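Local coordinates for protein Diedel (Drosophila melanogaster, PDB 3ZZO) that acts as a secreted cytokine of the immune response, promoting survival of Sindbis virus infection by suppressing the immune deficiency pathway, at residues E7-C18 / N26-I35; G44-C52 / C59-D67. All blocks are in the same frame, centred on the assembly; numbering follows the deposited sequence.

Interaction 1 (E7-C18 / N26-I35)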
loop_
_atom_site.group_PDB
_atom_site.type_symbol
_atom_site.label_atom_id
_atom_site.label_comp_id
_atom_site.label_asym_id
_atom_site.label_seq_id
_atom_site.Cartn_x
_atom_site.Cartn_y
_atom_site.Cartn_z
ATOM N N GLU A 7 -0.319 -3.191 3.868
ATOM C CA GLU A 7 -0.647 -4.363 3.060
ATOM C C GLU A 7 0.394 -4.561 1.998
ATOM O O GLU A 7 0.850 -3.622 1.353
ATOM C CB GLU A 7 -2.023 -4.265 2.385
ATOM C CG GLU A 7 -3.188 -4.481 3.306
ATOM C CD GLU A 7 -4.509 -4.412 2.600
ATOM O OE1 GLU A 7 -4.619 -3.872 1.496
ATOM O OE2 GLU A 7 -5.499 -4.908 3.229
ATOM N N LEU A 8 0.732 -5.816 1.779
ATOM C CA LEU A 8 1.546 -6.265 0.648
ATOM C C LEU A 8 0.612 -6.718 -0.445
ATOM O O LEU A 8 -0.179 -7.651 -0.227
ATOM C CB LEU A 8 2.401 -7.490 1.077
ATOM C CG LEU A 8 3.311 -7.384 2.338
ATOM C CD1 LEU A 8 3.709 -8.761 2.846
ATOM C CD2 LEU A 8 4.506 -6.501 2.056
ATOM N N VAL A 9 0.641 -6.092 -1.601
ATOM C CA VAL A 9 -0.259 -6.376 -2.684
ATOM C C VAL A 9 0.504 -6.836 -3.906
ATOM O O VAL A 9 1.451 -6.171 -4.342
ATOM C CB VAL A 9 -1.094 -5.138 -3.045
ATOM C CG1 VAL A 9 -2.096 -5.435 -4.169
ATOM C CG2 VAL A 9 -1.810 -4.574 -1.823
ATOM N N GLU A 10 0.122 -7.991 -4.453
ATOM C CA GLU A 10 0.641 -8.462 -5.734
ATOM C C GLU A 10 -0.477 -8.340 -6.746
ATOM O O GLU A 10 -1.627 -8.672 -6.461
ATOM C CB GLU A 10 1.097 -9.926 -5.655
ATOM C CG GLU A 10 2.256 -10.133 -4.746
ATOM C CD GLU A 10 2.752 -11.589 -4.782
ATOM O OE1 GLU A 10 2.344 -12.412 -5.649
ATOM O OE2 GLU A 10 3.527 -11.947 -3.855
ATOM N N PHE A 11 -0.144 -7.851 -7.937
ATOM C CA PHE A 11 -1.184 -7.557 -8.918
ATOM C C PHE A 11 -0.588 -7.529 -10.312
ATOM O O PHE A 11 0.635 -7.377 -10.479
ATOM C CB PHE A 11 -1.829 -6.193 -8.600
ATOM C CG PHE A 11 -0.874 -5.011 -8.677
ATOM C CD1 PHE A 11 -0.049 -4.694 -7.595
ATOM C CD2 PHE A 11 -0.800 -4.235 -9.826
ATOM C CE1 PHE A 11 0.837 -3.643 -7.702
ATOM C CE2 PHE A 11 0.104 -3.169 -9.918
ATOM C CZ PHE A 11 0.911 -2.884 -8.850
ATOM N N LYS A 12 -1.443 -7.611 -11.301
ATOM C CA LYS A 12 -1.074 -7.380 -12.693
ATOM C C LYS A 12 -1.807 -6.129 -13.162
ATOM O O LYS A 12 -2.669 -5.599 -12.466
ATOM C CB LYS A 12 -1.355 -8.605 -13.552
ATOM C CG LYS A 12 -0.339 -9.694 -13.296
ATOM C CD LYS A 12 -0.636 -11.033 -14.021
ATOM C CE LYS A 12 0.435 -12.088 -13.691
ATOM N NZ LYS A 12 0.031 -13.425 -14.189
ATOM N N MET A 13 -1.404 -5.606 -14.313
ATOM C CA MET A 13 -1.914 -4.335 -14.826
ATOM C C MET A 13 -2.302 -4.504 -16.280
ATOM O O MET A 13 -1.524 -5.018 -17.082
ATOM C CB MET A 13 -0.780 -3.262 -14.771
ATOM C CG MET A 13 -0.313 -2.972 -13.375
ATOM S SD MET A 13 0.998 -1.768 -13.335
ATOM C CE MET A 13 0.065 -0.265 -13.638
ATOM N N ASP A 14 -3.457 -4.011 -16.652
ATOM C CA ASP A 14 -3.857 -4.023 -18.051
ATOM C C ASP A 14 -3.175 -2.968 -18.886
ATOM O O ASP A 14 -2.934 -3.154 -20.071
ATOM C CB ASP A 14 -5.358 -3.833 -18.160
ATOM C CG ASP A 14 -6.146 -4.974 -17.559
ATOM O OD1 ASP A 14 -5.670 -6.139 -17.571
ATOM O OD2 ASP A 14 -7.188 -4.644 -17.017
ATOM N N ARG A 15 -2.854 -1.845 -18.283
ATOM C CA ARG A 15 -2.201 -0.691 -18.923
ATOM C C ARG A 15 -1.134 -0.146 -17.984
ATOM O O ARG A 15 -1.184 -0.381 -16.775
ATOM C CB ARG A 15 -3.274 0.412 -19.269
ATOM C CG ARG A 15 -4.346 -0.126 -20.206
ATOM C CD ARG A 15 -5.509 0.872 -20.376
ATOM N NE ARG A 15 -6.345 1.001 -19.182
ATOM C CZ ARG A 15 -7.251 0.118 -18.790
ATOM N NH1 ARG A 15 -7.527 -0.965 -19.506
ATOM N NH2 ARG A 15 -7.988 0.375 -17.699
ATOM N N GLY A 16 -0.200 0.593 -18.533
ATOM C CA GLY A 16 0.884 1.132 -17.721
ATOM C C GLY A 16 1.842 0.055 -17.288
ATOM O O GLY A 16 1.887 -1.039 -17.856
ATOM N N ASP A 17 2.671 0.385 -16.279
ATOM C CA ASP A 17 3.648 -0.561 -15.774
ATOM C C ASP A 17 3.794 -0.376 -14.267
ATOM O O ASP A 17 3.215 0.539 -13.671
ATOM C CB ASP A 17 4.975 -0.441 -16.519
ATOM C CG ASP A 17 5.671 0.890 -16.354
ATOM O OD1 ASP A 17 5.311 1.699 -15.506
ATOM O OD2 ASP A 17 6.653 1.110 -17.128
ATOM N N CYS A 18 4.525 -1.295 -13.621
ATOM C CA CYS A 18 4.578 -1.287 -12.161
ATOM C C CYS A 18 5.017 0.073 -11.619
ATOM O O CYS A 18 4.467 0.580 -10.642
ATOM C CB CYS A 18 5.530 -2.385 -11.628
ATOM S SG CYS A 18 5.143 -4.054 -12.229
ATOM N N ASN A 26 7.822 -7.705 -10.374
ATOM C CA ASN A 26 7.900 -9.009 -9.748
ATOM C C ASN A 26 7.649 -10.025 -10.856
ATOM O O ASN A 26 7.035 -10.996 -10.653
ATOM C CB ASN A 26 6.865 -9.118 -8.614
ATOM C CG ASN A 26 7.004 -10.368 -7.756
ATOM O OD1 ASN A 26 5.981 -10.896 -7.285
ATOM N ND2 ASN A 26 8.237 -10.818 -7.504
ATOM N N TYR A 27 8.121 -9.769 -12.077
ATOM C CA TYR A 27 8.020 -10.697 -13.179
ATOM C C TYR A 27 8.589 -12.058 -12.745
ATOM O O TYR A 27 9.639 -12.123 -12.147
ATOM C CB TYR A 27 8.814 -10.135 -14.402
ATOM C CG TYR A 27 8.930 -11.096 -15.541
ATOM C CD1 TYR A 27 7.965 -11.185 -16.512
ATOM C CD2 TYR A 27 10.027 -11.938 -15.640
ATOM C CE1 TYR A 27 8.054 -12.103 -17.571
ATOM C CE2 TYR A 27 10.122 -12.873 -16.657
ATOM C CZ TYR A 27 9.157 -12.949 -17.640
ATOM O OH TYR A 27 9.244 -13.827 -18.643
ATOM N N PRO A 28 7.938 -13.177 -13.086
ATOM C CA PRO A 28 6.769 -13.310 -13.973
ATOM C C PRO A 28 5.461 -13.286 -13.218
ATOM O O PRO A 28 4.488 -13.767 -13.780
ATOM C CB PRO A 28 6.983 -14.708 -14.624
ATOM C CG PRO A 28 7.614 -15.469 -13.515
ATOM C CD PRO A 28 8.534 -14.520 -12.785
ATOM N N ASN A 29 5.457 -12.726 -12.005
ATOM C CA ASN A 29 4.229 -12.734 -11.161
ATOM C C ASN A 29 3.655 -11.355 -10.991
ATOM O O ASN A 29 3.012 -11.068 -9.996
ATOM C CB ASN A 29 4.575 -13.397 -9.846
ATOM C CG ASN A 29 4.935 -14.822 -10.074
ATOM O OD1 ASN A 29 6.045 -15.223 -9.824
ATOM N ND2 ASN A 29 4.012 -15.586 -10.661
ATOM N N GLY A 30 3.811 -10.500 -11.971
ATOM C CA GLY A 30 3.201 -9.160 -11.965
ATOM C C GLY A 30 4.082 -8.146 -11.245
ATOM O O GLY A 30 5.285 -8.100 -11.417
ATOM N N CYS A 31 3.421 -7.301 -10.437
ATOM C CA CYS A 31 3.997 -6.208 -9.671
ATOM C C CYS A 31 3.752 -6.451 -8.196
ATOM O O CYS A 31 2.806 -7.173 -7.831
ATOM C CB CYS A 31 3.285 -4.885 -9.991
ATOM S SG CYS A 31 3.202 -4.392 -11.711
ATOM N N GLU A 32 4.558 -5.844 -7.344
ATOM C CA GLU A 32 4.309 -5.881 -5.914
ATOM C C GLU A 32 4.476 -4.495 -5.326
ATOM O O GLU A 32 5.307 -3.709 -5.764
ATOM C CB GLU A 32 5.233 -6.869 -5.237
ATOM C CG GLU A 32 6.606 -6.565 -5.286
ATOM C CD GLU A 32 7.527 -7.644 -4.634
ATOM O OE1 GLU A 32 7.251 -8.858 -4.830
ATOM O OE2 GLU A 32 8.523 -7.280 -3.898
ATOM N N VAL A 33 3.679 -4.211 -4.315
ATOM C CA VAL A 33 3.727 -2.920 -3.651
ATOM C C VAL A 33 3.304 -3.105 -2.187
ATOM O O VAL A 33 2.492 -3.974 -1.865
ATOM C CB VAL A 33 2.799 -1.908 -4.381
ATOM C CG1 VAL A 33 1.309 -2.291 -4.277
ATOM C CG2 VAL A 33 3.038 -0.462 -3.901
ATOM N N THR A 34 3.820 -2.239 -1.315
ATOM C CA THR A 34 3.408 -2.171 0.077
ATOM C C THR A 34 2.674 -0.851 0.223
ATOM O O THR A 34 3.263 0.196 -0.042
ATOM C CB THR A 34 4.605 -2.235 1.020
ATOM O OG1 THR A 34 5.298 -3.459 0.789
ATOM C CG2 THR A 34 4.188 -2.201 2.449
ATOM N N ILE A 35 1.410 -0.900 0.662
ATOM C CA ILE A 35 0.558 0.277 0.747
ATOM C C ILE A 35 0.110 0.545 2.162
ATOM O O ILE A 35 0.071 -0.321 3.025
ATOM C CB ILE A 35 -0.692 0.113 -0.167
ATOM C CG1 ILE A 35 -1.575 -1.063 0.265
ATOM C CG2 ILE A 35 -0.292 0.044 -1.623
ATOM C CD1 ILE A 35 -2.952 -1.099 -0.375
HETATM O O HOH W 1 1.418 -12.564 -8.001
HETATM O O HOH W 2 2.048 -15.155 -13.214
#

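Interaction 2 (G44-C52 / C59-D67). Unlike the reference sequence in segment 44-52: P51 (reference Ser). With SCN (thiocyanate ion), chain B.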
loop_
_atom_site.group_PDB
_atom_site.type_symbol
_atom_site.label_atom_id
_atom_site.label_comp_id
_atom_site.label_asym_id
_atom_site.label_seq_id
_atom_site.Cartn_x
_atom_site.Cartn_y
_atom_site.Cartn_z
ATOM N N GLY A 44 6.897 6.473 4.150
ATOM C CA GLY A 44 7.682 6.675 5.370
ATOM C C GLY A 44 7.978 5.347 6.045
ATOM O O GLY A 44 7.594 4.276 5.571
ATOM N N ALA A 45 8.629 5.408 7.215
ATOM C CA ALA A 45 8.860 4.215 7.984
ATOM C C ALA A 45 7.559 3.551 8.414
ATOM O O ALA A 45 7.538 2.317 8.605
ATOM C CB ALA A 45 9.754 4.499 9.178
ATOM N N TYR A 46 6.512 4.338 8.601
ATOM C CA TYR A 46 5.189 3.907 9.013
ATOM C C TYR A 46 4.151 4.567 8.114
ATOM O O TYR A 46 4.504 5.324 7.191
ATOM C CB TYR A 46 4.977 4.239 10.477
ATOM C CG TYR A 46 5.988 3.596 11.392
ATOM C CD1 TYR A 46 5.868 2.248 11.727
ATOM C CD2 TYR A 46 7.075 4.287 11.877
ATOM C CE1 TYR A 46 6.801 1.650 12.564
ATOM C CE2 TYR A 46 8.028 3.665 12.714
ATOM C CZ TYR A 46 7.863 2.361 13.041
ATOM O OH TYR A 46 8.773 1.775 13.882
ATOM N N CYS A 47 2.881 4.306 8.385
ATOM C CA CYS A 47 1.751 4.830 7.621
ATOM C C CYS A 47 1.050 6.007 8.276
ATOM O O CYS A 47 -0.157 6.147 8.160
ATOM C CB CYS A 47 0.755 3.711 7.335
ATOM S SG CYS A 47 1.327 2.533 6.067
ATOM N N GLY A 48 1.817 6.891 8.900
ATOM C CA GLY A 48 1.247 8.149 9.397
ATOM C C GLY A 48 0.976 9.133 8.299
ATOM O O GLY A 48 1.574 9.080 7.220
ATOM N N GLN A 49 0.063 10.060 8.546
ATOM C CA GLN A 49 -0.023 11.213 7.653
ATOM C C GLN A 49 1.309 11.978 7.681
ATOM O O GLN A 49 1.804 12.426 6.633
ATOM C CB GLN A 49 -1.161 12.158 8.028
ATOM C CG GLN A 49 -2.534 11.571 7.869
ATOM C CD GLN A 49 -3.545 12.662 7.573
ATOM O OE1 GLN A 49 -3.627 13.137 6.447
ATOM N NE2 GLN A 49 -4.219 13.118 8.566
ATOM N N GLY A 50 1.907 12.084 8.853
ATOM C CA GLY A 50 3.218 12.657 9.047
ATOM C C GLY A 50 4.046 11.761 9.931
ATOM O O GLY A 50 3.741 10.568 10.098
ATOM N N PRO A 51 5.117 12.313 10.497
ATOM C CA PRO A 51 6.030 11.531 11.322
ATOM C C PRO A 51 5.366 10.847 12.509
ATOM O O PRO A 51 4.382 11.336 13.055
ATOM C CB PRO A 51 7.003 12.594 11.821
ATOM C CG PRO A 51 6.900 13.750 10.942
ATOM C CD PRO A 51 5.562 13.719 10.316
ATOM N N CYS A 52 5.994 9.757 12.938
ATOM C CA CYS A 52 5.514 8.936 14.051
ATOM C C CYS A 52 6.534 8.885 15.146
ATOM O O CYS A 52 7.703 9.276 14.975
ATOM C CB CYS A 52 5.230 7.506 13.576
ATOM S SG CYS A 52 3.949 7.417 12.244
ATOM N N CYS A 59 1.227 9.383 15.537
ATOM C CA CYS A 59 1.738 10.047 14.364
ATOM C C CYS A 59 1.033 11.367 14.149
ATOM O O CYS A 59 -0.124 11.528 14.497
ATOM C CB CYS A 59 1.558 9.146 13.145
ATOM S SG CYS A 59 2.199 7.466 13.306
ATOM N N ASP A 60 1.739 12.301 13.543
ATOM C CA ASP A 60 1.156 13.587 13.214
ATOM C C ASP A 60 -0.020 13.339 12.277
ATOM O O ASP A 60 0.144 12.773 11.184
ATOM C CB ASP A 60 2.141 14.492 12.457
ATOM C CG ASP A 60 3.398 14.893 13.210
ATOM O OD1 ASP A 60 3.678 14.454 14.319
ATOM O OD2 ASP A 60 4.171 15.690 12.623
ATOM N N GLY A 61 -1.209 13.772 12.670
ATOM C CA GLY A 61 -2.410 13.588 11.857
ATOM C C GLY A 61 -2.959 12.185 11.885
ATOM O O GLY A 61 -3.839 11.871 11.083
ATOM N N GLY A 62 -2.516 11.364 12.818
ATOM C CA GLY A 62 -2.906 9.968 12.835
ATOM C C GLY A 62 -2.408 9.236 11.607
ATOM O O GLY A 62 -1.421 9.643 10.984
ATOM N N CYS A 63 -3.118 8.183 11.238
ATOM C CA CYS A 63 -2.707 7.353 10.134
ATOM C C CYS A 63 -3.346 7.782 8.845
ATOM O O CYS A 63 -4.457 8.352 8.810
ATOM C CB CYS A 63 -3.030 5.885 10.390
ATOM S SG CYS A 63 -2.490 5.238 11.980
ATOM N N LEU A 64 -2.678 7.508 7.744
ATOM C CA LEU A 64 -3.321 7.588 6.442
ATOM C C LEU A 64 -4.588 6.765 6.443
ATOM O O LEU A 64 -4.634 5.705 7.063
ATOM C CB LEU A 64 -2.363 7.169 5.331
ATOM C CG LEU A 64 -1.189 8.147 5.148
ATOM C CD1 LEU A 64 -0.067 7.486 4.373
ATOM C CD2 LEU A 64 -1.645 9.430 4.436
ATOM N N SER A 65 -5.632 7.258 5.796
ATOM C CA SER A 65 -6.953 6.628 5.862
ATOM C C SER A 65 -7.450 6.214 4.491
ATOM O O SER A 65 -7.099 6.785 3.482
ATOM C CB SER A 65 -7.958 7.597 6.514
ATOM O OG SER A 65 -8.125 8.765 5.702
ATOM N N GLY A 66 -8.335 5.225 4.502
ATOM C CA GLY A 66 -8.976 4.748 3.292
ATOM C C GLY A 66 -9.259 3.272 3.360
ATOM O O GLY A 66 -9.189 2.665 4.423
ATOM N N ASP A 67 -9.541 2.668 2.213
ATOM C CA ASP A 67 -9.945 1.261 2.174
ATOM C C ASP A 67 -8.922 0.348 1.498
ATOM O O ASP A 67 -9.290 -0.669 0.898
ATOM C CB ASP A 67 -11.392 1.074 1.821
ATOM C CG ASP A 67 -11.709 1.521 0.478
ATOM O OD1 ASP A 67 -11.067 2.458 -0.079
ATOM O OD2 ASP A 67 -12.753 1.062 -0.096
HETATM S S SCN B . 8.693 8.515 11.174
HETATM C C SCN B . 7.575 7.724 10.166
HETATM N N SCN B . 6.800 7.203 9.492
#

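Interaction 1 (E7-C18 / N26-I35)
The phenyl ring of F11 carries C31 on one of its faces: CB of C31 stands 3.6 Å from the ring centroid, 24° off the normal, as a CH-pi contact displaced toward the rim near CZ. The sulfur of C31 follows more obliquely, a Cys sulfur-aromatic contact, and CG1 of V33 comes in obliquely beside CE1. With chi1 at 62°, CG of F11 sits between its backbone N and carbonyl carbon, which swings the ring over the partner strand; F72 of helix 69-75 meets the same ring edge-to-face. C31 SG is bonded to C18 SG at 2.0 Å, and M13 SD lies 3.8 Å from C31 SG, so sulfur and aromatic groups gather beside the buried C18, C31 and F11.

Strands 7-13 and 31-35 run antiparallel, with E7–I35, V9–V33 and F11–C31 as hydrogen-bonded pairs. The V9 N to V33 O bond, 2.8 Å, is almost straight at 175°. On this inner face the branched V9, V33 and I35 suit the extended backbone; V9 CG2 meets I35 CD1 at 3.9 Å. Buried E7 is its polar exception, OE1 held weakly by S69 N of helix 69-75. L8, T34, E10 and E32 occupy the other, more exposed face.

E10 and E32 bring like charges near each other, and the salt bridge from E10 OE2 to K85 probably offsets this. One water bridges the turn from K12 NZ to P28 O; N29 and G30 face N26 as a classic beta bulge, where glycine suits the positive phi and nearby F11 O. Charge thus lines one face; a disulfide and apolar groups secure the other.

Interaction 2 (G44-C52 / C59-D67)
Q49 reaches across to the turn at G61 with its side-chain amide: NE2 donates to G61 O at 2.8 Å, nearly straight at 176°, with the acceptor lying in the amide plane. CG of Q49 is anti to its carbonyl carbon (chi1 -66°), and the chain extends alongside the C59–G62 type II turn. The backbone of Q49 uses the same turn, its N bonding G62 O at 2.9 Å.

The tight part lies between G48 and C59: CA of G48 is 3.9 Å from C59 CB, with no space between for a side chain, so glycine suits the place, and the C52–C59 disulfide closes this end at 2.0 Å between the SG atoms. D60 N to P51 O, 2.9 Å, adds a bond beside the disulfide, whereas G50 N to D60 O is weak. G61, third in the turn, has the positive phi that glycine takes easily; G62 leaves it with positive phi as well.

The exposed side is looser: the bond from Q49 NE2 lies here, and D60 turns its carboxylate to the P51 ring, OD2 3.3 Å from CD. A separate feature within 44-52 is a thiocyanate ion, probably from the crystallisation liquor, which accepts a hydrogen bond from Y46 N at 3.0 Å.

L64 sets CG against G48 O, while its N bonds C47 O. Both segments lie between strand 31-35 and helix 69-75; disulfides link C47 to C36 just after that strand and C63 to C3 before strand 6-13, and D67 is fastened to the helix by a salt bridge to R74 and a hydrogen bond to E71.

In the fold
Interaction 1 closes before interaction 2 opens along the chain, and their centres lie 23 Å apart on opposite sides of the molecule's centre, with nearest atoms about 4 Å apart but not touching. The first joins the two central strands of the four-stranded antiparallel sheet, order 24-25, 31-35, 6-13, 81-89, which helix 69-75 covers; this matches the ferredoxin-like subdomain. The second has no regular secondary structure and fits the other subdomain, loops connected by four disulfides. Strand 31-35 runs into those loops, and they return to helix 69-75, so this small secreted protein combines a hydrogen-bonded sheet with a disulfide-stabilised loop region.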